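Local coordinates for succinylglutamate desuccinylase/aspartoacylase (Ruegeria sp. TM1040, PDB 3NA6), which probably hydrolyses the amide bond of an N-acylated amino acid, such as N-succinylglutamate or N-acetylaspartate, as a member of a metal-dependent hydrolase family, at residues P9-D14 with I41-N46; G266-M271 with L283-W288. All coordinates share one frame; numbering follows the deposited sequence. Where two conformers were deposited one is given.

Interaction 1: P9-D14 with I41-N46; sequences PTIPLD and ITVIQN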
loop_
_atom_site.group_PDB
_atom_site.type_symbol
_atom_site.label_atom_id
_atom_site.label_comp_id
_atom_site.label_asym_id
_atom_site.label_seq_id
_atom_site.Cartn_x
_atom_site.Cartn_y
_atom_site.Cartn_z
ATOM N N PRO A 9 -8.910 -0.857 -33.210
ATOM C CA PRO A 9 -10.026 -1.732 -32.931
ATOM C C PRO A 9 -9.765 -3.124 -33.418
ATOM O O PRO A 9 -9.021 -3.318 -34.384
ATOM C CB PRO A 9 -11.192 -1.108 -33.708
ATOM C CG PRO A 9 -10.750 0.215 -34.152
ATOM C CD PRO A 9 -9.264 0.219 -34.153
ATOM N N THR A 10 -10.316 -4.095 -32.711
ATOM C CA THR A 10 -10.269 -5.485 -33.126
ATOM C C THR A 10 -11.436 -5.823 -34.069
ATOM O O THR A 10 -11.559 -6.944 -34.524
ATOM C CB THR A 10 -10.322 -6.448 -31.915
ATOM O OG1 THR A 10 -11.596 -6.364 -31.248
ATOM C CG2 THR A 10 -9.211 -6.137 -30.948
ATOM N N ILE A 11 -12.313 -4.870 -34.329
ATOM C CA ILE A 11 -13.433 -5.064 -35.236
ATOM C C ILE A 11 -13.499 -3.872 -36.164
ATOM O O ILE A 11 -12.953 -2.801 -35.847
ATOM C CB ILE A 11 -14.777 -5.136 -34.514
ATOM C CG1 ILE A 11 -14.931 -3.964 -33.553
ATOM C CG2 ILE A 11 -14.953 -6.466 -33.824
ATOM C CD1 ILE A 11 -16.396 -3.695 -33.121
ATOM N N PRO A 12 -14.140 -4.048 -37.317
ATOM C CA PRO A 12 -14.380 -2.858 -38.141
ATOM C C PRO A 12 -15.433 -1.997 -37.454
ATOM O O PRO A 12 -16.284 -2.543 -36.706
ATOM C CB PRO A 12 -14.945 -3.439 -39.429
ATOM C CG PRO A 12 -15.639 -4.745 -38.972
ATOM C CD PRO A 12 -14.694 -5.281 -37.922
ATOM N N LEU A 13 -15.393 -0.688 -37.711
ATOM C CA LEU A 13 -16.317 0.262 -37.062
ATOM C C LEU A 13 -17.382 0.773 -38.019
ATOM O O LEU A 13 -18.299 1.476 -37.595
ATOM C CB LEU A 13 -15.551 1.462 -36.491
ATOM C CG LEU A 13 -14.435 1.125 -35.501
ATOM C CD1 LEU A 13 -13.751 2.371 -34.998
ATOM C CD2 LEU A 13 -14.946 0.281 -34.358
ATOM N N ASP A 14 -17.247 0.457 -39.305
ATOM C CA ASP A 14 -18.134 0.990 -40.345
ATOM C C ASP A 14 -18.776 -0.058 -41.271
ATOM O O ASP A 14 -19.192 0.276 -42.361
ATOM C CB ASP A 14 -17.343 1.977 -41.200
ATOM C CG ASP A 14 -16.149 1.316 -41.899
ATOM O OD1 ASP A 14 -15.881 0.100 -41.675
ATOM O OD2 ASP A 14 -15.476 2.019 -42.651
ATOM N N ILE A 41 -16.167 -2.732 -26.958
ATOM C CA ILE A 41 -16.917 -1.914 -27.884
ATOM C C ILE A 41 -17.815 -2.811 -28.726
ATOM O O ILE A 41 -17.436 -3.922 -29.075
ATOM C CB ILE A 41 -15.972 -1.049 -28.771
ATOM C CG1 ILE A 41 -16.777 -0.083 -29.676
ATOM C CG2 ILE A 41 -14.996 -1.922 -29.574
ATOM C CD1 ILE A 41 -15.898 1.025 -30.260
ATOM N N THR A 42 -19.024 -2.332 -29.006
ATOM C CA THR A 42 -19.921 -2.981 -29.946
ATOM C C THR A 42 -20.329 -1.949 -30.992
ATOM O O THR A 42 -20.638 -0.793 -30.658
ATOM C CB THR A 42 -21.178 -3.539 -29.248
ATOM O OG1 THR A 42 -20.844 -4.711 -28.503
ATOM C CG2 THR A 42 -22.229 -3.910 -30.277
ATOM N N VAL A 43 -20.301 -2.345 -32.255
ATOM C CA VAL A 43 -20.840 -1.509 -33.343
ATOM C C VAL A 43 -21.975 -2.265 -33.971
ATOM O O VAL A 43 -21.833 -3.469 -34.289
ATOM C CB VAL A 43 -19.805 -1.165 -34.410
ATOM C CG1 VAL A 43 -20.459 -0.325 -35.540
ATOM C CG2 VAL A 43 -18.622 -0.443 -33.759
ATOM N N ILE A 44 -23.116 -1.580 -34.095
ATOM C CA ILE A 44 -24.275 -2.086 -34.841
ATOM C C ILE A 44 -24.663 -1.062 -35.921
ATOM O O ILE A 44 -24.981 0.087 -35.602
ATOM C CB ILE A 44 -25.503 -2.360 -33.922
ATOM C CG1 ILE A 44 -25.101 -3.248 -32.735
ATOM C CG2 ILE A 44 -26.661 -2.984 -34.743
ATOM C CD1 ILE A 44 -26.196 -3.420 -31.655
ATOM N N GLN A 45 -24.639 -1.500 -37.180
ATOM C CA GLN A 45 -24.868 -0.641 -38.340
ATOM C C GLN A 45 -25.758 -1.326 -39.376
ATOM O O GLN A 45 -25.596 -2.515 -39.672
ATOM C CB GLN A 45 -23.547 -0.232 -38.986
ATOM C CG GLN A 45 -23.697 0.501 -40.315
ATOM C CD GLN A 45 -22.384 0.868 -40.921
ATOM O OE1 GLN A 45 -21.615 1.657 -40.351
ATOM N NE2 GLN A 45 -22.094 0.290 -42.085
ATOM N N ASN A 46 -26.703 -0.568 -39.917
ATOM C CA ASN A 46 -27.663 -1.106 -40.864
ATOM C C ASN A 46 -28.406 0.027 -41.537
ATOM O O ASN A 46 -28.830 0.965 -40.871
ATOM C CB ASN A 46 -28.649 -2.014 -40.148
ATOM C CG ASN A 46 -29.638 -2.691 -41.098
ATOM O OD1 ASN A 46 -30.820 -2.358 -41.118
ATOM N ND2 ASN A 46 -29.145 -3.619 -41.898
#

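Interaction 2: G266-M271 with L283-W288; sequences GLFEIM and LVARVW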
loop_
_atom_site.group_PDB
_atom_site.type_symbol
_atom_site.label_atom_id
_atom_site.label_comp_id
_atom_site.label_asym_id
_atom_site.label_seq_id
_atom_site.Cartn_x
_atom_site.Cartn_y
_atom_site.Cartn_z
ATOM N N GLY A 266 -16.823 14.597 9.884
ATOM C CA GLY A 266 -17.588 13.891 10.885
ATOM C C GLY A 266 -18.608 12.928 10.347
ATOM O O GLY A 266 -18.566 12.529 9.159
ATOM N N LEU A 267 -19.507 12.566 11.258
ATOM C CA LEU A 267 -20.668 11.726 11.013
ATOM C C LEU A 267 -21.754 12.575 10.364
ATOM O O LEU A 267 -22.249 13.528 10.947
ATOM C CB LEU A 267 -21.188 11.138 12.336
ATOM C CG LEU A 267 -22.422 10.222 12.291
ATOM C CD1 LEU A 267 -22.109 9.045 11.399
ATOM C CD2 LEU A 267 -22.889 9.756 13.693
ATOM N N PHE A 268 -22.164 12.188 9.172
ATOM C CA PHE A 268 -23.065 13.020 8.361
ATOM C C PHE A 268 -24.517 12.612 8.583
ATOM O O PHE A 268 -24.884 11.444 8.353
ATOM C CB PHE A 268 -22.733 12.818 6.892
ATOM C CG PHE A 268 -23.535 13.669 5.962
ATOM C CD1 PHE A 268 -23.404 15.045 5.990
ATOM C CD2 PHE A 268 -24.395 13.106 5.052
ATOM C CE1 PHE A 268 -24.079 15.845 5.141
ATOM C CE2 PHE A 268 -25.128 13.937 4.187
ATOM C CZ PHE A 268 -24.930 15.302 4.228
ATOM N N GLU A 269 -25.327 13.551 9.053
ATOM C CA GLU A 269 -26.748 13.324 9.197
ATOM C C GLU A 269 -27.541 14.260 8.282
ATOM O O GLU A 269 -27.661 15.467 8.557
ATOM C CB GLU A 269 -27.240 13.521 10.629
ATOM C CG GLU A 269 -28.773 13.223 10.726
ATOM C CD GLU A 269 -29.378 13.594 12.033
ATOM O OE1 GLU A 269 -28.635 14.114 12.878
ATOM O OE2 GLU A 269 -30.608 13.383 12.200
ATOM N N ILE A 270 -28.101 13.717 7.206
ATOM C CA ILE A 270 -28.958 14.542 6.329
ATOM C C ILE A 270 -30.326 14.640 7.002
ATOM O O ILE A 270 -30.718 13.712 7.730
ATOM C CB ILE A 270 -29.038 13.964 4.912
ATOM C CG1 ILE A 270 -29.512 15.057 3.954
ATOM C CG2 ILE A 270 -29.926 12.727 4.850
ATOM C CD1 ILE A 270 -28.735 15.155 2.746
HETATM N N MSE A 271 -31.042 15.742 6.785
HETATM C CA MSE A 271 -32.346 15.954 7.444
HETATM C C MSE A 271 -33.571 15.791 6.537
HETATM O O MSE A 271 -34.708 15.674 7.014
HETATM C CB MSE A 271 -32.383 17.333 8.095
HETATM C CG MSE A 271 -31.251 17.564 9.081
HETATM SE SE MSE A 271 -31.047 16.192 10.494
HETATM C CE MSE A 271 -32.751 16.319 11.401
ATOM N N LEU A 283 -33.087 23.219 8.478
ATOM C CA LEU A 283 -31.919 22.374 8.639
ATOM C C LEU A 283 -31.879 21.381 7.481
ATOM O O LEU A 283 -32.859 20.706 7.226
ATOM C CB LEU A 283 -32.034 21.659 9.965
ATOM C CG LEU A 283 -30.833 21.050 10.648
ATOM C CD1 LEU A 283 -29.708 22.047 10.846
ATOM C CD2 LEU A 283 -31.341 20.509 11.982
ATOM N N VAL A 284 -30.772 21.351 6.747
ATOM C CA VAL A 284 -30.567 20.390 5.655
ATOM C C VAL A 284 -29.670 19.218 6.096
ATOM O O VAL A 284 -29.873 18.060 5.678
ATOM C CB VAL A 284 -29.944 21.095 4.462
ATOM C CG1 VAL A 284 -29.497 20.125 3.386
ATOM C CG2 VAL A 284 -30.957 22.084 3.915
ATOM N N ALA A 285 -28.689 19.525 6.933
ATOM C CA ALA A 285 -27.751 18.506 7.412
ATOM C C ALA A 285 -27.112 18.898 8.721
ATOM O O ALA A 285 -27.021 20.112 9.052
ATOM C CB ALA A 285 -26.683 18.248 6.379
ATOM N N ARG A 286 -26.677 17.891 9.481
ATOM C CA ARG A 286 -25.844 18.119 10.660
ATOM C C ARG A 286 -24.627 17.213 10.614
ATOM O O ARG A 286 -24.739 16.037 10.248
ATOM C CB ARG A 286 -26.623 17.873 11.947
ATOM C CG ARG A 286 -27.866 18.737 12.077
ATOM C CD ARG A 286 -28.503 18.619 13.448
ATOM N NE ARG A 286 -29.094 17.309 13.675
ATOM C CZ ARG A 286 -29.716 16.967 14.794
ATOM N NH1 ARG A 286 -29.829 17.858 15.782
ATOM N NH2 ARG A 286 -30.200 15.739 14.933
ATOM N N VAL A 287 -23.474 17.772 10.984
ATOM C CA VAL A 287 -22.236 17.017 11.124
ATOM C C VAL A 287 -21.879 16.790 12.614
ATOM O O VAL A 287 -21.679 17.776 13.403
ATOM C CB VAL A 287 -21.068 17.679 10.367
ATOM C CG1 VAL A 287 -19.837 16.744 10.400
ATOM C CG2 VAL A 287 -21.461 17.898 8.896
ATOM N N TRP A 288 -21.850 15.508 13.005
ATOM C CA TRP A 288 -21.584 15.107 14.398
ATOM C C TRP A 288 -20.097 14.765 14.512
ATOM O O TRP A 288 -19.479 14.316 13.555
ATOM C CB TRP A 288 -22.419 13.896 14.805
ATOM C CG TRP A 288 -23.887 14.124 14.837
ATOM C CD1 TRP A 288 -24.777 13.977 13.800
ATOM C CD2 TRP A 288 -24.647 14.580 15.954
ATOM N NE1 TRP A 288 -26.055 14.294 14.229
ATOM C CE2 TRP A 288 -25.996 14.698 15.534
ATOM C CE3 TRP A 288 -24.323 14.899 17.278
ATOM C CZ2 TRP A 288 -27.019 15.110 16.401
ATOM C CZ3 TRP A 288 -25.326 15.342 18.116
ATOM C CH2 TRP A 288 -26.661 15.426 17.678
#

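Interaction 1: P9-D14 with I41-N46
Leu13 and Val43 mark where the irregular segment 9-14 runs closest to strand 41-46, their CA atoms 6.1 Å apart and the touching parts of the two backbones 36° from parallel. Val43 lies at the middle of the packing. Its CG2 lies 3.8 Å from Leu13 CD2 and 4.0 Å from Ile11 CD1, while its other branch, CG1, rests on the backbone, 3.5 Å from Leu13 O. Leu13 starts away from the strand, yet with CG anti to its carbonyl carbon (chi1 -56°) the CD2 methyl turns back across the valine at about a right angle. Ile41 extends the apolar patch, its CG2 4.2 Å from Ile11 CD1, and Tyr129 of helix 122-134 packs against Leu13 from outside the pair. At the far end Gln45, with CG anti to the backbone N (chi1 172°), stretches out until NE2 reaches Asp14 O at 2.9 Å in a weak, bent hydrogen bond. NE2 is held chiefly by Asp16 OD1. An alanine here would probably leave Asp14 O and Asp16 OD1 without their common amide donor. Leu13 O is in turn bound by Arg84 NH1 from the adjacent strand 83-88. The contact thus illustrates how a loop without regular structure is fastened over a sheet: methyl groups supply the packing, and side-chain donors of the strands bind carbonyls of the loop.

Interaction 2: G266-M271 with L283-W288
Glu269, Arg286 and Trp288 meet on one face of an antiparallel strand pair because the glutamate is fully extended, its CG anti to the backbone N (chi1 -178°), while the arginine, in the conformer described, bends at chi3 (-69°) to bring its guanidinium alongside. Trp288 NE1 donates to Glu269 OE1 at 2.9 Å, almost straight (171°) and in the plane of the indole, meeting the oxygen nearly along its C-O bond. In that arginine conformer, one of two, NH2 approaches the syn side of OE1 at 3.1 Å, forming a salt bridge, NE adds a weak bond, and the indole's CZ2 lies above one guanidinium face, offset toward its rim. Paired backbone bonds link Leu267 with Trp288 and Glu269 with Arg286, and Met271 N is hydrogen-bonded to Val284 O at 2.8 Å. A classic beta bulge sets Val284 and Ala285 together opposite Tyr300 of strand 298-301. On the other face Phe268 CE1 touches Ala285 CB at 3.8 Å, and its ring makes a T-shaped stack with His312. The indole N-H mainly fixes the carboxylate's rotation and would probably favour its ionised form. The strongest polar partners of both charged groups lie on the second subunit, Lys226 for Glu269 OE2 and Glu71 for Arg286 NH2, salt bridges that match the charges of this face.

Overall arrangement
The two contacts lie on opposite sides of the chain's centre, their own centres about 49 Å apart, and share no strand. Interaction 1 belongs to the large mixed sheet, where a loop joining two strands at its edge settles on the third; it is only partly buried, and its chemistry is mostly methyl packing with one weak polar tie. Interaction 2 joins the two middle strands of a separate four-stranded antiparallel sheet, is largely buried, and combines regular backbone pairing with a charged cluster. Both meet the second subunit, though differently: Thr42, on the strand of interaction 1, binds Thr293 of that subunit through hydroxyls, whereas interaction 2 engages it through salt bridges.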